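Local coordinates for AztD protein (Citrobacter koseri, PDB 6CMK) that works as a periplasmic zinc chaperone, handing one zinc ion directly to the solute-binding protein AztC of a zinc transport system without forming a stable complex, at residues V33-R37 with I107-P112; V301-P307 with R352-V357. All coordinates share one frame; numbering follows the deposited sequence.

Both contacts join neighbouring blades of the AztD beta propeller, at different depths. Interaction 1 lies toward the periphery, its centre about 21 Å from that of the chain, and interaction 2 is deeper, at about 10 Å. Their own centres are about 22 Å apart, and their nearest atoms, about 4 Å apart, do not touch. Strand 392-403 connects them: it pairs with strand 32-42 of interaction 1 and packs on Arg354 of interaction 2. Interaction 1 lies close to zinc site 2, the side chain of Ile107 being about 6 Å from that of the ligand Asp106; interaction 2 is farther from site 1, with about 10 Å between the side chains of Phe303 and the ligand His216.

Interaction 1: residues V33-R37 with I107-P112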
loop_
_atom_site.group_PDB
_atom_site.type_symbol
_atom_site.label_atom_id
_atom_site.label_comp_id
_atom_site.label_asym_id
_atom_site.label_seq_id
_atom_site.Cartn_x
_atom_site.Cartn_y
_atom_site.Cartn_z
ATOM N N VAL B 33 12.631 4.334 -11.856
ATOM C CA VAL B 33 12.953 5.671 -11.374
ATOM C C VAL B 33 12.658 5.760 -9.888
ATOM O O VAL B 33 11.566 5.393 -9.440
ATOM C CB VAL B 33 12.178 6.756 -12.137
ATOM C CG1 VAL B 33 12.518 8.131 -11.572
ATOM C CG2 VAL B 33 12.519 6.677 -13.612
ATOM N N THR B 34 13.636 6.266 -9.144
ATOM C CA THR B 34 13.518 6.568 -7.724
ATOM C C THR B 34 13.420 8.076 -7.570
ATOM O O THR B 34 14.211 8.816 -8.161
ATOM C CB THR B 34 14.729 6.043 -6.943
ATOM O OG1 THR B 34 14.793 4.613 -7.036
ATOM C CG2 THR B 34 14.646 6.440 -5.476
ATOM N N ALA B 35 12.455 8.536 -6.783
ATOM C CA ALA B 35 12.315 9.976 -6.606
ATOM C C ALA B 35 11.762 10.257 -5.223
ATOM O O ALA B 35 10.747 9.673 -4.825
ATOM C CB ALA B 35 11.407 10.590 -7.679
ATOM N N TRP B 36 12.443 11.142 -4.498
ATOM C CA TRP B 36 12.000 11.596 -3.188
ATOM C C TRP B 36 12.226 13.098 -3.082
ATOM O O TRP B 36 13.223 13.620 -3.589
ATOM C CB TRP B 36 12.751 10.907 -2.050
ATOM C CG TRP B 36 12.512 9.419 -1.904
ATOM C CD1 TRP B 36 13.015 8.430 -2.694
ATOM C CD2 TRP B 36 11.756 8.769 -0.881
ATOM N NE1 TRP B 36 12.615 7.198 -2.235
ATOM C CE2 TRP B 36 11.834 7.379 -1.123
ATOM C CE3 TRP B 36 11.014 9.219 0.208
ATOM C CZ2 TRP B 36 11.205 6.451 -0.312
ATOM C CZ3 TRP B 36 10.390 8.287 1.011
ATOM C CH2 TRP B 36 10.489 6.921 0.742
ATOM N N ARG B 37 11.308 13.783 -2.401
ATOM C CA ARG B 37 11.353 15.232 -2.287
ATOM C C ARG B 37 11.113 15.659 -0.851
ATOM O O ARG B 37 10.295 15.066 -0.144
ATOM C CB ARG B 37 10.322 15.868 -3.212
ATOM C CG ARG B 37 10.734 15.734 -4.655
ATOM C CD ARG B 37 9.649 16.125 -5.619
ATOM N NE ARG B 37 10.106 15.909 -6.983
ATOM C CZ ARG B 37 9.428 16.249 -8.068
ATOM N NH1 ARG B 37 8.241 16.821 -7.958
ATOM N NH2 ARG B 37 9.942 16.013 -9.267
ATOM N N ILE B 107 5.473 5.027 -11.336
ATOM C CA ILE B 107 5.723 6.326 -10.708
ATOM C C ILE B 107 5.504 7.424 -11.743
ATOM O O ILE B 107 6.055 7.370 -12.851
ATOM C CB ILE B 107 7.133 6.406 -10.084
ATOM C CG1 ILE B 107 7.294 7.714 -9.299
ATOM C CG2 ILE B 107 8.228 6.266 -11.138
ATOM C CD1 ILE B 107 8.629 7.831 -8.544
ATOM N N ASP B 108 4.680 8.409 -11.379
ATOM C CA ASP B 108 4.402 9.589 -12.193
ATOM C C ASP B 108 5.107 10.780 -11.564
ATOM O O ASP B 108 4.818 11.128 -10.413
ATOM C CB ASP B 108 2.903 9.868 -12.269
ATOM C CG ASP B 108 2.135 8.795 -13.020
ATOM O OD1 ASP B 108 2.748 8.042 -13.803
ATOM O OD2 ASP B 108 0.904 8.720 -12.827
ATOM N N ILE B 109 5.998 11.419 -12.320
ATOM C CA ILE B 109 6.829 12.506 -11.814
ATOM C C ILE B 109 6.526 13.765 -12.612
ATOM O O ILE B 109 6.624 13.771 -13.845
ATOM C CB ILE B 109 8.328 12.166 -11.882
ATOM C CG1 ILE B 109 8.642 10.975 -10.976
ATOM C CG2 ILE B 109 9.169 13.364 -11.455
ATOM C CD1 ILE B 109 9.993 10.364 -11.227
ATOM N N ASP B 110 6.178 14.834 -11.907
ATOM C CA ASP B 110 6.001 16.149 -12.507
ATOM C C ASP B 110 6.644 17.179 -11.593
ATOM O O ASP B 110 7.028 16.875 -10.459
ATOM C CB ASP B 110 4.517 16.475 -12.717
ATOM C CG ASP B 110 3.794 15.408 -13.510
ATOM O OD1 ASP B 110 4.248 15.096 -14.631
ATOM O OD2 ASP B 110 2.780 14.875 -13.010
ATOM N N ALA B 111 6.762 18.409 -12.091
ATOM C CA ALA B 111 7.267 19.482 -11.252
ATOM C C ALA B 111 6.305 19.716 -10.090
ATOM O O ALA B 111 5.088 19.595 -10.260
ATOM C CB ALA B 111 7.429 20.778 -12.044
ATOM N N PRO B 112 6.808 20.035 -8.901
ATOM C CA PRO B 112 5.907 20.413 -7.810
ATOM C C PRO B 112 5.216 21.720 -8.156
ATOM O O PRO B 112 5.748 22.542 -8.901
ATOM C CB PRO B 112 6.848 20.564 -6.606
ATOM C CG PRO B 112 8.165 20.942 -7.229
ATOM C CD PRO B 112 8.223 20.194 -8.530
#
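Val33, Ala35 and Arg37 face Ile107, Ile109 and the turn after them across the seam between two adjacent beta-propeller blades. The first of these blades is closed in velcro fashion, strand 32-42 from the N-terminus pairing with the C-terminal strand 392-403. The two segments are not paired by backbone bonds; their strands approach to 8.6 Å at 58°, and side chains fill the gap. Ile109 supplies the central apolar tip. With CG1 anti to its carbonyl carbon (chi1 -64°) and the chain extended beyond, CD1 touches two partners, pressing on Val33 CG1 at 3.4 Å, tighter than usual carbon contact, and on Ala35 CB at 3.8 Å. Ile107 meets the same pair with both of its branches: CD1 lies 4.0 Å from Ala35 CB, and CG2 lies beside Val33 CB. Ile96 of strand 88-100 packs against Ala35, Arg37 and Ile107, and Asp106, next to Ile107, is a ligand of the site 2 zinc.

Farther along, the extended Arg37 chain carries its guanidinium across to the turn. Its NH1 serves two carbonyls, those of Asp110 and Ser94. Ile109 CG2 comes within 3.5 Å of Arg37 NH2, and Pro112 CD comes obliquely to NH1. The Asp110 carbonyl sits at the guanidinium edge: its O accepts from Arg37 NH1 at 2.8 Å, almost in line with the C=O bond, and more weakly from NH2 at 3.3 Å.

Interaction 2: residues V301-P307 with R352-V357; sequences VHFVVDP and RPRIAV
Arg354 NH1 donates to two oxygens: Pro353 O at 2.9 Å, and a water, also at 2.9 Å, which in turn donates to Val301 O. The bridge ties Val301, on the first strand of one propeller blade, to the loop that leads into the first strand of the next. Strand segments 301-305 and 355-357 run nearly parallel, 14° apart, and approach to 6.8 Å, with side chains between them. A classic beta bulge, in which Val301 and His302 both face Phe316 of the next strand, turns these two consecutive side chains toward segment 352-357.

His302 has CG anti to its backbone N (chi1 -168°), carrying the imidazole over to the other strand, where ND1 accepts the Ile355 N-H in a nearly straight bond of 3.0 Å, the donor tilted somewhat from the ring plane. Because ND1 accepts, it probably carries no proton, and a neutral ring is likely, the more so with Arg354 nearby. The arginine chain bends at chi2 (-69°), laying its CD over the centre of one imidazole face, a CH-pi contact 3.5 Å from the centroid. Strand 392-403 packs on the same arginine through Phe393, Asn394 and Ile395.

Beyond the histidine the contact is mainly apolar. Val304 CG2 meets Ile355 CG2 at 3.6 Å, while its CG1 comes within 3.2 Å of Ile355 O. Asp306 turns its carboxylate to Arg309 and Tyr314, and Pro307 O takes a hydrogen bond from Ser343 OG of the second subunit. The Pro307 ring closes this end of the contact, its CD resting 3.8 Å from Val357 CB.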
loop_
_atom_site.group_PDB
_atom_site.type_symbol
_atom_site.label_atom_id
_atom_site.label_comp_id
_atom_site.label_asym_id
_atom_site.label_seq_id
_atom_site.Cartn_x
_atom_site.Cartn_y
_atom_site.Cartn_z
ATOM N N VAL B 301 12.930 17.127 21.582
ATOM C CA VAL B 301 12.658 18.208 20.642
ATOM C C VAL B 301 11.648 17.787 19.578
ATOM O O VAL B 301 10.741 18.549 19.238
ATOM C CB VAL B 301 13.978 18.679 19.986
ATOM C CG1 VAL B 301 13.705 19.679 18.852
ATOM C CG2 VAL B 301 14.920 19.292 21.031
ATOM N N HIS B 302 11.799 16.580 19.039
ATOM C CA HIS B 302 10.965 16.121 17.933
ATOM C C HIS B 302 11.076 14.606 17.823
ATOM O O HIS B 302 12.054 14.016 18.275
ATOM C CB HIS B 302 11.398 16.786 16.620
ATOM C CG HIS B 302 10.429 16.598 15.495
ATOM N ND1 HIS B 302 10.813 16.160 14.246
ATOM C CD2 HIS B 302 9.088 16.783 15.438
ATOM C CE1 HIS B 302 9.748 16.100 13.461
ATOM N NE2 HIS B 302 8.690 16.473 14.164
ATOM N N PHE B 303 10.063 13.971 17.235
ATOM C CA PHE B 303 10.226 12.573 16.870
ATOM C C PHE B 303 9.434 12.261 15.604
ATOM O O PHE B 303 8.501 12.979 15.233
ATOM C CB PHE B 303 9.877 11.606 18.032
ATOM C CG PHE B 303 8.530 11.822 18.728
ATOM C CD1 PHE B 303 7.492 12.556 18.179
ATOM C CD2 PHE B 303 8.343 11.253 19.985
ATOM C CE1 PHE B 303 6.288 12.702 18.867
ATOM C CE2 PHE B 303 7.159 11.394 20.677
ATOM C CZ PHE B 303 6.125 12.117 20.118
ATOM N N VAL B 304 9.879 11.208 14.908
ATOM C CA VAL B 304 9.224 10.721 13.693
ATOM C C VAL B 304 9.467 9.224 13.597
ATOM O O VAL B 304 10.425 8.693 14.164
ATOM C CB VAL B 304 9.734 11.386 12.386
ATOM C CG1 VAL B 304 9.613 12.911 12.412
ATOM C CG2 VAL B 304 11.184 10.968 12.078
ATOM N N VAL B 305 8.605 8.535 12.837
ATOM C CA VAL B 305 8.822 7.120 12.576
ATOM C C VAL B 305 9.619 6.967 11.285
ATOM O O VAL B 305 9.684 7.863 10.439
ATOM C CB VAL B 305 7.498 6.314 12.509
ATOM C CG1 VAL B 305 6.654 6.552 13.762
ATOM C CG2 VAL B 305 6.703 6.630 11.237
ATOM N N ASP B 306 10.258 5.815 11.136
ATOM C CA ASP B 306 10.905 5.477 9.878
ATOM C C ASP B 306 9.887 4.718 9.038
ATOM O O ASP B 306 9.480 3.615 9.431
ATOM C CB ASP B 306 12.151 4.638 10.108
ATOM C CG ASP B 306 13.005 4.489 8.848
ATOM O OD1 ASP B 306 12.444 4.263 7.749
ATOM O OD2 ASP B 306 14.247 4.579 8.962
ATOM N N PRO B 307 9.412 5.282 7.925
ATOM C CA PRO B 307 8.382 4.598 7.130
ATOM C C PRO B 307 8.914 3.432 6.328
ATOM O O PRO B 307 8.128 2.553 5.949
ATOM C CB PRO B 307 7.867 5.708 6.206
ATOM C CG PRO B 307 9.019 6.647 6.065
ATOM C CD PRO B 307 9.771 6.595 7.362
ATOM N N ARG B 352 13.932 25.079 16.365
ATOM C CA ARG B 352 14.627 23.859 16.738
ATOM C C ARG B 352 14.571 22.834 15.624
ATOM O O ARG B 352 13.691 22.883 14.760
ATOM C CB ARG B 352 14.061 23.259 18.029
ATOM C CG ARG B 352 14.131 24.243 19.170
ATOM C CD ARG B 352 14.274 23.573 20.515
ATOM N NE ARG B 352 14.203 24.578 21.567
ATOM C CZ ARG B 352 13.083 25.202 21.913
ATOM N NH1 ARG B 352 11.937 24.916 21.298
ATOM N NH2 ARG B 352 13.104 26.112 22.872
ATOM N N PRO B 353 15.499 21.881 15.630
ATOM C CA PRO B 353 15.531 20.843 14.592
ATOM C C PRO B 353 14.242 20.040 14.464
ATOM O O PRO B 353 13.514 19.816 15.433
ATOM C CB PRO B 353 16.693 19.959 15.045
ATOM C CG PRO B 353 17.622 20.935 15.696
ATOM C CD PRO B 353 16.711 21.844 16.468
ATOM N N ARG B 354 13.991 19.587 13.232
ATOM C CA ARG B 354 12.914 18.664 12.896
ATOM C C ARG B 354 13.494 17.563 12.015
ATOM O O ARG B 354 14.422 17.808 11.234
ATOM C CB ARG B 354 11.757 19.386 12.173
ATOM C CG ARG B 354 11.077 20.487 13.017
ATOM C CD ARG B 354 10.330 19.821 14.158
ATOM N NE ARG B 354 9.536 20.727 14.984
ATOM C CZ ARG B 354 9.917 21.238 16.147
ATOM N NH1 ARG B 354 11.115 20.970 16.647
ATOM N NH2 ARG B 354 9.085 22.029 16.815
ATOM N N ILE B 355 12.949 16.345 12.164
ATOM C CA ILE B 355 13.418 15.142 11.477
ATOM C C ILE B 355 12.464 14.785 10.341
ATOM O O ILE B 355 11.239 14.836 10.506
ATOM C CB ILE B 355 13.513 13.935 12.436
ATOM C CG1 ILE B 355 14.113 14.273 13.805
ATOM C CG2 ILE B 355 14.293 12.814 11.776
ATOM C CD1 ILE B 355 13.775 13.194 14.855
ATOM N N ALA B 356 13.022 14.369 9.204
ATOM C CA ALA B 356 12.271 13.652 8.174
ATOM C C ALA B 356 13.079 12.455 7.691
ATOM O O ALA B 356 14.290 12.381 7.880
ATOM C CB ALA B 356 11.924 14.546 6.973
ATOM N N VAL B 357 12.391 11.511 7.045
ATOM C CA VAL B 357 13.034 10.325 6.483
ATOM C C VAL B 357 12.637 10.197 5.018
ATOM O O VAL B 357 11.453 10.289 4.687
ATOM C CB VAL B 357 12.647 9.041 7.242
ATOM C CG1 VAL B 357 13.430 7.849 6.685
ATOM C CG2 VAL B 357 12.901 9.186 8.733
HETATM O O HOH W 1 10.795 21.615 19.460
#